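Local coordinates for protein toll-like receptor 6, Variable lymphocyte receptor B (Mus musculus, PDB 3A79) that probably senses microbial diacylated lipopeptides together with TLR2, its ectodomain here fused to part of a hagfish variable lymphocyte receptor, at residues 209-214 with 239-244; 200-205 with 225-230; 172-177 with 192-197; 257-262 with 281-286. One frame throughout, in Å; residues are numbered along the deposited sequence.

Contact 1: residues 209-214 with 239-244. With NAG (2-acetamido-2-deoxy-beta-D-glucopyranose), chain M.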
# COMPACT_ATOMS: atom_id res chain seq x y z
N PHE B 209 -14.08 34.61 -3.30
CA PHE B 209 -15.47 34.74 -2.92
C PHE B 209 -15.70 36.16 -2.45
O PHE B 209 -15.02 36.63 -1.53
CB PHE B 209 -15.79 33.77 -1.78
CG PHE B 209 -17.09 34.06 -1.08
CD1 PHE B 209 -18.27 33.45 -1.49
CD2 PHE B 209 -17.13 34.94 -0.00
CE1 PHE B 209 -19.47 33.72 -0.84
CE2 PHE B 209 -18.32 35.21 0.64
CZ PHE B 209 -19.49 34.60 0.22
N SER B 210 -16.64 36.86 -3.07
CA SER B 210 -16.82 38.27 -2.73
C SER B 210 -18.28 38.69 -2.65
O SER B 210 -18.67 39.68 -3.24
CB SER B 210 -16.06 39.17 -3.71
OG SER B 210 -16.75 39.28 -4.94
N VAL B 211 -19.08 37.94 -1.91
CA VAL B 211 -20.48 38.32 -1.78
C VAL B 211 -20.76 39.11 -0.50
O VAL B 211 -20.40 38.69 0.61
CB VAL B 211 -21.41 37.12 -1.91
CG1 VAL B 211 -22.85 37.57 -1.81
CG2 VAL B 211 -21.18 36.46 -3.21
N GLN B 212 -21.40 40.26 -0.68
CA GLN B 212 -21.76 41.14 0.42
C GLN B 212 -23.28 41.24 0.64
O GLN B 212 -23.74 42.02 1.46
CB GLN B 212 -21.19 42.54 0.19
CG GLN B 212 -19.74 42.73 0.64
CD GLN B 212 -19.20 44.11 0.29
OE1 GLN B 212 -18.11 44.23 -0.27
NE2 GLN B 212 -19.97 45.15 0.61
N VAL B 213 -24.05 40.46 -0.10
CA VAL B 213 -25.49 40.40 0.09
C VAL B 213 -25.86 39.86 1.46
O VAL B 213 -25.38 38.80 1.88
CB VAL B 213 -26.16 39.51 -0.99
CG1 VAL B 213 -27.55 39.10 -0.57
CG2 VAL B 213 -26.18 40.21 -2.34
N ASN B 214 -26.72 40.60 2.16
CA ASN B 214 -27.27 40.17 3.45
C ASN B 214 -28.44 39.20 3.22
O ASN B 214 -29.52 39.62 2.81
CB ASN B 214 -27.70 41.41 4.26
CG ASN B 214 -27.95 41.11 5.74
OD1 ASN B 214 -27.64 40.03 6.24
ND2 ASN B 214 -28.52 42.10 6.46
N MET B 239 -17.47 34.34 6.38
CA MET B 239 -18.04 34.11 7.71
C MET B 239 -19.20 35.06 8.00
O MET B 239 -20.18 34.67 8.65
CB MET B 239 -16.96 34.20 8.79
CG MET B 239 -16.20 32.88 9.04
SD MET B 239 -14.73 33.10 10.06
CE MET B 239 -15.44 33.57 11.64
N THR B 240 -19.09 36.29 7.52
CA THR B 240 -20.17 37.27 7.64
C THR B 240 -21.39 36.89 6.81
O THR B 240 -22.54 36.97 7.27
CB THR B 240 -19.72 38.64 7.15
OG1 THR B 240 -18.63 39.11 7.95
CG2 THR B 240 -20.86 39.60 7.22
N PHE B 241 -21.13 36.50 5.56
CA PHE B 241 -22.20 36.14 4.65
C PHE B 241 -22.97 34.95 5.20
O PHE B 241 -24.19 34.84 5.01
CB PHE B 241 -21.64 35.84 3.26
CG PHE B 241 -22.63 35.19 2.33
CD1 PHE B 241 -23.45 35.96 1.51
CD2 PHE B 241 -22.74 33.81 2.27
CE1 PHE B 241 -24.36 35.35 0.65
CE2 PHE B 241 -23.66 33.20 1.41
CZ PHE B 241 -24.46 33.97 0.60
N LEU B 242 -22.26 34.06 5.89
CA LEU B 242 -22.84 32.83 6.42
C LEU B 242 -23.60 33.12 7.69
O LEU B 242 -24.59 32.46 8.01
CB LEU B 242 -21.75 31.80 6.73
CG LEU B 242 -21.14 30.91 5.66
CD1 LEU B 242 -19.91 30.22 6.20
CD2 LEU B 242 -22.14 29.90 5.21
N SER B 243 -23.10 34.11 8.43
CA SER B 243 -23.62 34.43 9.75
C SER B 243 -25.14 34.49 9.81
O SER B 243 -25.74 34.00 10.76
CB SER B 243 -23.03 35.75 10.26
OG SER B 243 -23.77 36.21 11.38
N GLU B 244 -25.77 35.09 8.80
CA GLU B 244 -27.21 35.29 8.82
C GLU B 244 -28.05 34.14 8.22
O GLU B 244 -29.22 33.98 8.56
CB GLU B 244 -27.57 36.62 8.18
CG GLU B 244 -28.88 37.22 8.67
CD GLU B 244 -28.89 37.48 10.16
OE1 GLU B 244 -27.85 37.92 10.70
OE2 GLU B 244 -29.95 37.25 10.79
C1 NAG M . -29.23 41.64 7.64
C2 NAG M . -28.95 42.60 8.81
C3 NAG M . -29.73 42.16 10.05
C4 NAG M . -31.22 42.16 9.74
C5 NAG M . -31.57 41.34 8.49
C6 NAG M . -33.00 41.71 8.04
C7 NAG M . -26.47 42.59 8.40
C8 NAG M . -26.07 43.71 7.49
N2 NAG M . -27.54 42.79 9.17
O3 NAG M . -29.47 43.03 11.13
O4 NAG M . -31.90 41.67 10.88
O5 NAG M . -30.64 41.53 7.41
O6 NAG M . -33.63 40.83 7.12
O7 NAG M . -25.80 41.54 8.43
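F209 turns the edge of its ring toward the face of F241, a T-shaped pair between a loop and a helix that no hydrogen bond links across the contact. The ring planes stand at 72° with centroids 5.6 Å apart, and the leading atom, F209 CZ, lies 3.8 Å from F241 CG. With CG anti to its backbone N (chi1 168°), F241 leaves helix 235-246 toward the loop, where CG1 of V211 reaches its CE1 at 3.6 Å. The carbonyl oxygen V213 O approaches the same ring, 3.5 Å from F241 CD1. An alanine at F241 would probably leave V211 CG1 without the ring it packs on and open a gap between loop and helix. Farther along, OD1 of N214 lies 3.9 Å from CG of E244, and ND2 of N214 carries an N-linked sugar by a 1.5 Å bond to NAG C1; S216 OG holds the same sugar by a hydrogen bond. All this belongs to the Toll-like receptor part, where L238 of the same helix also touches F209. The chemistry implies a joint made by aromatic and aliphatic packing rather than by hydrogen bonds, with the glycosylated N214 at one end of it.

Contact 2: residues 200-205 with 225-230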
# COMPACT_ATOMS: atom_id res chain seq x y z
N HIS B 200 -29.47 26.10 -2.03
CA HIS B 200 -28.20 25.86 -2.70
C HIS B 200 -27.74 27.12 -3.42
O HIS B 200 -28.44 27.66 -4.29
CB HIS B 200 -28.33 24.72 -3.71
CG HIS B 200 -27.02 24.25 -4.27
ND1 HIS B 200 -25.86 24.98 -4.15
CD2 HIS B 200 -26.70 23.14 -4.98
CE1 HIS B 200 -24.87 24.33 -4.75
NE2 HIS B 200 -25.36 23.21 -5.26
N LEU B 201 -26.55 27.59 -3.04
CA LEU B 201 -26.00 28.80 -3.61
C LEU B 201 -24.72 28.50 -4.39
O LEU B 201 -23.81 27.86 -3.87
CB LEU B 201 -25.73 29.82 -2.50
CG LEU B 201 -26.95 30.13 -1.64
CD1 LEU B 201 -26.56 30.84 -0.37
CD2 LEU B 201 -27.94 30.96 -2.44
N VAL B 202 -24.67 28.95 -5.63
CA VAL B 202 -23.49 28.74 -6.46
C VAL B 202 -22.86 30.08 -6.80
O VAL B 202 -23.56 31.01 -7.21
CB VAL B 202 -23.84 27.96 -7.78
CG1 VAL B 202 -22.58 27.47 -8.44
CG2 VAL B 202 -24.78 26.80 -7.49
N PHE B 203 -21.55 30.19 -6.63
CA PHE B 203 -20.84 31.45 -6.88
C PHE B 203 -19.95 31.38 -8.11
O PHE B 203 -19.79 30.32 -8.71
CB PHE B 203 -20.01 31.81 -5.66
CG PHE B 203 -20.79 31.84 -4.39
CD1 PHE B 203 -20.74 30.77 -3.50
CD2 PHE B 203 -21.61 32.92 -4.09
CE1 PHE B 203 -21.48 30.78 -2.33
CE2 PHE B 203 -22.35 32.93 -2.92
CZ PHE B 203 -22.28 31.86 -2.04
N HIS B 204 -19.39 32.52 -8.50
CA HIS B 204 -18.46 32.55 -9.61
C HIS B 204 -17.32 31.61 -9.28
O HIS B 204 -16.77 31.65 -8.19
CB HIS B 204 -17.92 33.95 -9.79
CG HIS B 204 -17.14 34.15 -11.05
ND1 HIS B 204 -17.72 34.60 -12.22
CD2 HIS B 204 -15.82 34.00 -11.32
CE1 HIS B 204 -16.79 34.71 -13.15
NE2 HIS B 204 -15.63 34.35 -12.63
N PRO B 205 -16.96 30.75 -10.25
CA PRO B 205 -16.07 29.61 -10.04
C PRO B 205 -14.60 29.95 -10.27
O PRO B 205 -13.76 29.05 -10.24
CB PRO B 205 -16.52 28.63 -11.14
CG PRO B 205 -17.48 29.41 -12.03
CD PRO B 205 -17.38 30.84 -11.65
N LEU B 225 -23.36 25.64 -0.19
CA LEU B 225 -22.60 26.62 -0.95
C LEU B 225 -21.59 25.92 -1.83
O LEU B 225 -20.93 24.99 -1.39
CB LEU B 225 -21.83 27.59 -0.03
CG LEU B 225 -22.36 28.11 1.30
CD1 LEU B 225 -21.52 29.31 1.70
CD2 LEU B 225 -23.82 28.49 1.24
N SER B 226 -21.45 26.41 -3.07
CA SER B 226 -20.53 25.82 -4.04
C SER B 226 -19.62 26.87 -4.69
O SER B 226 -20.07 27.96 -5.03
CB SER B 226 -21.33 25.09 -5.11
OG SER B 226 -22.12 24.06 -4.54
N ASN B 227 -18.35 26.51 -4.87
CA ASN B 227 -17.34 27.40 -5.44
C ASN B 227 -16.90 28.47 -4.44
O ASN B 227 -17.21 29.66 -4.59
CB ASN B 227 -17.82 28.05 -6.74
CG ASN B 227 -18.20 27.03 -7.82
OD1 ASN B 227 -17.94 25.83 -7.70
ND2 ASN B 227 -18.82 27.52 -8.89
N ILE B 228 -16.17 28.05 -3.42
CA ILE B 228 -15.70 28.95 -2.38
C ILE B 228 -14.18 29.02 -2.39
O ILE B 228 -13.51 28.06 -2.01
CB ILE B 228 -16.15 28.46 -1.01
CG1 ILE B 228 -17.63 28.10 -1.04
CG2 ILE B 228 -15.84 29.51 0.07
CD1 ILE B 228 -18.08 27.32 0.16
N LYS B 229 -13.64 30.16 -2.82
CA LYS B 229 -12.19 30.35 -2.86
C LYS B 229 -11.78 31.42 -1.86
O LYS B 229 -12.14 32.59 -2.01
CB LYS B 229 -11.76 30.76 -4.26
CG LYS B 229 -10.27 31.02 -4.43
CD LYS B 229 -10.00 31.48 -5.86
CE LYS B 229 -8.52 31.46 -6.22
NZ LYS B 229 -8.36 31.35 -7.71
N LEU B 230 -11.00 31.04 -0.85
CA LEU B 230 -10.63 31.96 0.22
C LEU B 230 -9.14 32.00 0.47
O LEU B 230 -8.47 30.97 0.47
CB LEU B 230 -11.32 31.56 1.52
CG LEU B 230 -12.79 31.18 1.41
CD1 LEU B 230 -13.21 30.32 2.58
CD2 LEU B 230 -13.62 32.45 1.32
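L201 lies alongside L225, the two side chains pointing the same way with CD1 of L201 4.0 Å from CD2 of L225. F203 meets L225 too, its ring edge toward the CB, with CE1 of F203 3.9 Å from CB of L225. The backbones run parallel: S226 N donates to L201 O at 2.9 Å, and F203 N to S226 O at 3.1 Å. One residue on, a side chain adds a bond. N227 has CG anti to its carbonyl carbon (chi1 -58°), and its amide donates from ND2 to F203 O at 3.0 Å. That bond is nearly straight (165°); the oxygen lies close to the amide plane, while the donor is tilted 25° from the carbonyl plane. CB of P205 sits 3.4 Å from ND2 of N227, and CG1 of V202 also lies near it. On the face that carries L201 and L225, helix 235-246 covers them through F241 and L242; V202 and S226 point to the other face. Adjacent parallel strands with leucines turned inward are characteristic of the leucine-rich repeat solenoid, here in its Toll-like receptor 6 part.

Contact 3: residues 172-177 with 192-197. With NAG (2-acetamido-2-deoxy-beta-D-glucopyranose), chain N.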
# COMPACT_ATOMS: atom_id res chain seq x y z
N SER B 172 -39.05 22.97 -1.75
CA SER B 172 -38.07 21.97 -1.34
C SER B 172 -36.64 22.33 -1.76
O SER B 172 -35.68 22.09 -1.01
CB SER B 172 -38.45 20.60 -1.87
OG SER B 172 -39.25 19.91 -0.93
N CYS B 173 -36.48 22.91 -2.95
CA CYS B 173 -35.18 23.45 -3.32
C CYS B 173 -35.27 24.83 -3.94
O CYS B 173 -36.09 25.07 -4.83
CB CYS B 173 -34.39 22.50 -4.24
SG CYS B 173 -32.60 22.93 -4.35
N ILE B 174 -34.44 25.73 -3.43
CA ILE B 174 -34.16 27.01 -4.07
C ILE B 174 -32.71 26.98 -4.51
O ILE B 174 -31.79 27.01 -3.69
CB ILE B 174 -34.41 28.21 -3.12
CG1 ILE B 174 -35.89 28.31 -2.78
CG2 ILE B 174 -33.93 29.52 -3.76
CD1 ILE B 174 -36.33 29.68 -2.37
N LEU B 175 -32.51 26.87 -5.81
CA LEU B 175 -31.17 26.94 -6.36
C LEU B 175 -30.97 28.37 -6.83
O LEU B 175 -31.78 28.90 -7.58
CB LEU B 175 -31.00 25.95 -7.51
CG LEU B 175 -29.65 26.15 -8.20
CD1 LEU B 175 -28.52 25.74 -7.27
CD2 LEU B 175 -29.57 25.40 -9.48
N LEU B 176 -29.88 28.99 -6.38
CA LEU B 176 -29.62 30.40 -6.68
C LEU B 176 -28.15 30.63 -6.99
O LEU B 176 -27.27 30.23 -6.22
CB LEU B 176 -30.03 31.24 -5.49
CG LEU B 176 -29.87 32.75 -5.52
CD1 LEU B 176 -30.37 33.34 -6.82
CD2 LEU B 176 -30.63 33.30 -4.32
N ASP B 177 -27.87 31.27 -8.11
CA ASP B 177 -26.48 31.47 -8.47
C ASP B 177 -26.08 32.92 -8.67
O ASP B 177 -26.78 33.71 -9.32
CB ASP B 177 -26.11 30.68 -9.71
CG ASP B 177 -26.43 31.43 -10.97
OD1 ASP B 177 -27.57 31.29 -11.44
OD2 ASP B 177 -25.56 32.15 -11.49
N GLN B 192 -34.35 38.35 1.29
CA GLN B 192 -35.04 37.45 2.18
C GLN B 192 -35.28 36.17 1.42
O GLN B 192 -35.90 36.20 0.35
CB GLN B 192 -36.38 38.07 2.59
CG GLN B 192 -37.24 37.17 3.44
CD GLN B 192 -36.92 37.30 4.91
OE1 GLN B 192 -37.25 38.31 5.54
NE2 GLN B 192 -36.27 36.27 5.47
N ILE B 193 -34.77 35.05 1.94
CA ILE B 193 -35.02 33.73 1.37
C ILE B 193 -36.27 33.05 1.95
O ILE B 193 -36.34 32.80 3.15
CB ILE B 193 -33.83 32.78 1.57
CG1 ILE B 193 -32.76 33.03 0.51
CG2 ILE B 193 -34.29 31.35 1.46
CD1 ILE B 193 -31.79 34.12 0.85
N PRO B 194 -37.24 32.73 1.08
CA PRO B 194 -38.47 32.06 1.50
C PRO B 194 -38.14 30.77 2.22
O PRO B 194 -37.06 30.23 2.00
CB PRO B 194 -39.17 31.75 0.17
CG PRO B 194 -38.59 32.71 -0.81
CD PRO B 194 -37.18 32.93 -0.38
N ASN B 195 -39.04 30.27 3.07
CA ASN B 195 -38.79 28.99 3.73
C ASN B 195 -38.57 27.88 2.71
O ASN B 195 -39.43 27.62 1.87
CB ASN B 195 -39.92 28.62 4.69
CG ASN B 195 -40.49 29.83 5.40
OD1 ASN B 195 -40.67 30.88 4.79
ND2 ASN B 195 -40.76 29.69 6.70
N THR B 196 -37.40 27.25 2.76
CA THR B 196 -37.08 26.12 1.88
C THR B 196 -36.49 25.01 2.70
O THR B 196 -35.80 25.27 3.69
CB THR B 196 -36.00 26.48 0.86
OG1 THR B 196 -36.18 27.83 0.40
CG2 THR B 196 -36.09 25.56 -0.32
N THR B 197 -36.72 23.77 2.30
CA THR B 197 -35.94 22.68 2.86
C THR B 197 -34.44 22.86 2.53
O THR B 197 -33.59 22.91 3.43
CB THR B 197 -36.43 21.31 2.38
OG1 THR B 197 -37.76 21.10 2.84
CG2 THR B 197 -35.52 20.20 2.94
C1 NAG N . -41.74 30.78 6.77
C2 NAG N . -42.94 30.30 7.59
C3 NAG N . -43.95 31.44 7.75
C4 NAG N . -43.29 32.62 8.44
C5 NAG N . -41.99 33.06 7.76
C6 NAG N . -41.20 33.98 8.73
C7 NAG N . -43.14 28.15 6.31
C8 NAG N . -42.36 27.05 6.97
N2 NAG N . -43.63 29.10 7.11
O3 NAG N . -45.07 31.01 8.50
O4 NAG N . -44.23 33.67 8.50
O5 NAG N . -41.17 31.96 7.34
O6 NAG N . -40.15 34.75 8.17
O7 NAG N . -43.33 28.13 5.09
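I174 and T196 form the close-packed half of this contact, the two side chains crossing at about a right angle. CG1 of I174 lies 3.2 Å from OG1 of T196, and CD1 of I174 continues to the ring of P194, 3.9 Å from P194 CD. T196 meets strand 171-178 with both its branches. OG1, anti to the carbonyl carbon of its own residue (chi1 -38°), faces the isoleucine and also donates a hydrogen bond to P194 O at 3.0 Å, arriving from above the carbonyl plane. CG2 of T196 turns to the backbone, 3.5 Å from I174 N. An alanine at T196 would probably leave P194 O without this hydroxyl donor and open a gap beside CG1 of I174. The setting is the leucine-rich repeat coil of the Toll-like receptor 6 part: strand 171-178 belongs to the long run of parallel strands, whereas 190-196 pairs with 214-220 in a separate two-stranded parallel sheet. The chain then turns a corner at T197 and enters strand 198-203, next to 171-178, with V198 bonding by its backbone to S172 and I174. L199 touches both I174 and I193. N195, whose CB points away from strand 171-178, carries an N-linked sugar, its ND2 bonded to NAG C1 at 1.5 Å. The other end is loose and solvent-exposed: S172 and T197 meet through S172 O and T197 CB at 3.6 Å, and their hydroxyls, S172 OG and T197 OG1, stay 4.2 Å apart.

Contact 4: residues 257-262 with 281-286. With NAG (2-acetamido-2-deoxy-beta-D-glucopyranose), chain F.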
# COMPACT_ATOMS: atom_id res chain seq x y z
N GLN B 257 -18.95 22.93 -0.90
CA GLN B 257 -18.45 22.20 -2.08
C GLN B 257 -17.41 23.00 -2.85
O GLN B 257 -17.60 24.19 -3.11
CB GLN B 257 -19.58 21.87 -3.05
CG GLN B 257 -19.94 20.42 -3.12
CD GLN B 257 -21.08 20.18 -4.09
OE1 GLN B 257 -22.18 19.82 -3.69
NE2 GLN B 257 -20.82 20.39 -5.38
N HIS B 258 -16.31 22.35 -3.21
CA HIS B 258 -15.25 23.03 -3.94
C HIS B 258 -14.59 24.22 -3.23
O HIS B 258 -14.30 25.24 -3.85
CB HIS B 258 -15.79 23.44 -5.30
CG HIS B 258 -16.64 22.39 -5.93
ND1 HIS B 258 -17.98 22.57 -6.19
CD2 HIS B 258 -16.35 21.13 -6.32
CE1 HIS B 258 -18.48 21.47 -6.73
NE2 HIS B 258 -17.50 20.58 -6.82
N ILE B 259 -14.32 24.08 -1.93
CA ILE B 259 -13.66 25.12 -1.14
C ILE B 259 -12.15 25.01 -1.27
O ILE B 259 -11.56 24.03 -0.85
CB ILE B 259 -13.95 24.98 0.36
CG1 ILE B 259 -15.31 24.32 0.58
CG2 ILE B 259 -13.87 26.30 1.07
CD1 ILE B 259 -15.26 22.83 0.47
N GLU B 260 -11.53 26.03 -1.84
CA GLU B 260 -10.08 26.14 -1.78
C GLU B 260 -9.79 27.20 -0.77
O GLU B 260 -10.24 28.33 -0.91
CB GLU B 260 -9.51 26.58 -3.12
CG GLU B 260 -8.19 27.29 -2.96
CD GLU B 260 -7.83 28.13 -4.16
OE1 GLU B 260 -7.25 29.23 -3.96
OE2 GLU B 260 -8.13 27.69 -5.29
N THR B 261 -9.03 26.86 0.26
CA THR B 261 -8.88 27.77 1.39
C THR B 261 -7.54 27.60 2.08
O THR B 261 -6.92 26.55 2.00
CB THR B 261 -10.03 27.57 2.41
OG1 THR B 261 -9.55 27.81 3.73
CG2 THR B 261 -10.54 26.15 2.38
N THR B 262 -7.08 28.65 2.74
CA THR B 262 -5.97 28.55 3.68
C THR B 262 -6.26 27.52 4.77
O THR B 262 -7.41 27.16 5.01
CB THR B 262 -5.72 29.90 4.36
OG1 THR B 262 -5.11 30.78 3.43
CG2 THR B 262 -4.79 29.75 5.54
N LEU B 281 -22.22 18.82 9.35
CA LEU B 281 -21.36 19.64 8.50
C LEU B 281 -20.65 18.76 7.48
O LEU B 281 -20.00 17.78 7.84
CB LEU B 281 -20.33 20.36 9.35
CG LEU B 281 -19.41 21.28 8.58
CD1 LEU B 281 -20.24 22.17 7.69
CD2 LEU B 281 -18.62 22.10 9.56
N ASN B 282 -20.78 19.10 6.20
CA ASN B 282 -20.17 18.32 5.12
C ASN B 282 -19.30 19.17 4.21
O ASN B 282 -19.70 20.26 3.80
CB ASN B 282 -21.24 17.63 4.28
CG ASN B 282 -22.27 16.91 5.12
OD1 ASN B 282 -22.00 15.84 5.66
ND2 ASN B 282 -23.45 17.50 5.23
N ILE B 283 -18.13 18.66 3.88
CA ILE B 283 -17.22 19.36 2.99
C ILE B 283 -16.78 18.44 1.85
O ILE B 283 -16.36 17.31 2.09
CB ILE B 283 -16.00 19.93 3.76
CG1 ILE B 283 -16.47 20.94 4.80
CG2 ILE B 283 -15.00 20.55 2.81
CD1 ILE B 283 -15.44 21.23 5.87
N TYR B 284 -16.89 18.91 0.62
CA TYR B 284 -16.59 18.12 -0.58
C TYR B 284 -15.55 18.82 -1.44
O TYR B 284 -15.71 19.98 -1.79
CB TYR B 284 -17.86 17.94 -1.41
CG TYR B 284 -18.81 16.87 -0.91
CD1 TYR B 284 -18.58 15.53 -1.21
CD2 TYR B 284 -19.94 17.20 -0.17
CE1 TYR B 284 -19.45 14.54 -0.77
CE2 TYR B 284 -20.82 16.21 0.28
CZ TYR B 284 -20.56 14.88 -0.03
OH TYR B 284 -21.41 13.88 0.40
N ASN B 285 -14.47 18.12 -1.79
CA ASN B 285 -13.45 18.70 -2.66
C ASN B 285 -12.83 19.95 -2.01
O ASN B 285 -12.88 21.06 -2.55
CB ASN B 285 -14.04 18.95 -4.06
CG ASN B 285 -13.08 19.64 -5.03
OD1 ASN B 285 -11.85 19.54 -4.91
ND2 ASN B 285 -13.67 20.33 -6.01
N LEU B 286 -12.24 19.74 -0.84
CA LEU B 286 -11.45 20.75 -0.13
C LEU B 286 -10.01 20.82 -0.65
O LEU B 286 -9.40 19.79 -0.94
CB LEU B 286 -11.45 20.43 1.37
CG LEU B 286 -10.51 21.18 2.30
CD1 LEU B 286 -10.96 22.61 2.42
CD2 LEU B 286 -10.48 20.51 3.65
C1 NAG F . -12.75 20.93 -6.96
C2 NAG F . -13.44 20.61 -8.29
C3 NAG F . -12.96 21.43 -9.48
C4 NAG F . -12.55 22.87 -9.13
C5 NAG F . -11.91 23.03 -7.75
C6 NAG F . -11.86 24.52 -7.40
C7 NAG F . -14.33 18.35 -8.70
C8 NAG F . -14.07 16.96 -8.21
N2 NAG F . -13.29 19.21 -8.63
O3 NAG F . -14.02 21.48 -10.40
O4 NAG F . -11.66 23.34 -10.13
O5 NAG F . -12.62 22.33 -6.75
O6 NAG F . -11.25 24.73 -6.14
O7 NAG F . -15.45 18.63 -9.13
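I259 and I283 meet through their methyl groups, CD1 of I259 3.3 Å from CG2 of I283, with the side chains crossing at about a right angle. Beyond them the methyl CG2 of T261 touches CD1 of L286 at 3.6 Å. Before the corner, Q257 and Y284 point to one face of the sheet, CG of Q257 3.7 Å from CB of Y284, and the tyrosine ring leads away. The backbone sets these pairs in step. H258 N donates to Y284 O at 2.8 Å (153°), and farther on L286 CA brings its hydrogen to I259 O, a CA-H...O contact of 3.4 Å. H258 and N285, where the two chains turn their corners, both have left-handed backbone conformations (phi 61° and 60°) and lie side by side. N285, with CG anti to its backbone N, carries an N-linked sugar through a 1.5 Å bond from ND2 to NAG C1. The H258 ring lies near that sugar, though its exact placement is doubtful. T261 OG1 donates to a lone pair of T262 O and also bonds S266 OG. In this Toll-like receptor 6 coil, strand 222-229 flanks 252-261 through contacts such as I228 with I259, strand 306-314 flanks 278-288 through H311 and K313 at N285, and helix 263-273 carries the chain between the two strands.

All four contacts lie in the Toll-like receptor 6 part; the segments of contacts 1 and 2 alternate along the chain. Contact 2 is the hub: its centre is about 10, 12 and 16 Å from the centres of contacts 4, 1 and 3. It joins contact 3 through strand pairing, V202 N lying 3.0 Å from L176 O, and contact 4 likewise, with E260 N 2.8 Å from I228 O; both are probable hydrogen bonds. Toward contact 1 a probable backbone bond, F209 N to K229 O at 3.1 Å, combines with the edge-to-face pair of F203 and F209. Contacts 1, 3 and 4 each carry a sugar; the side chain of P205 lies about 5 Å from a bound NAG.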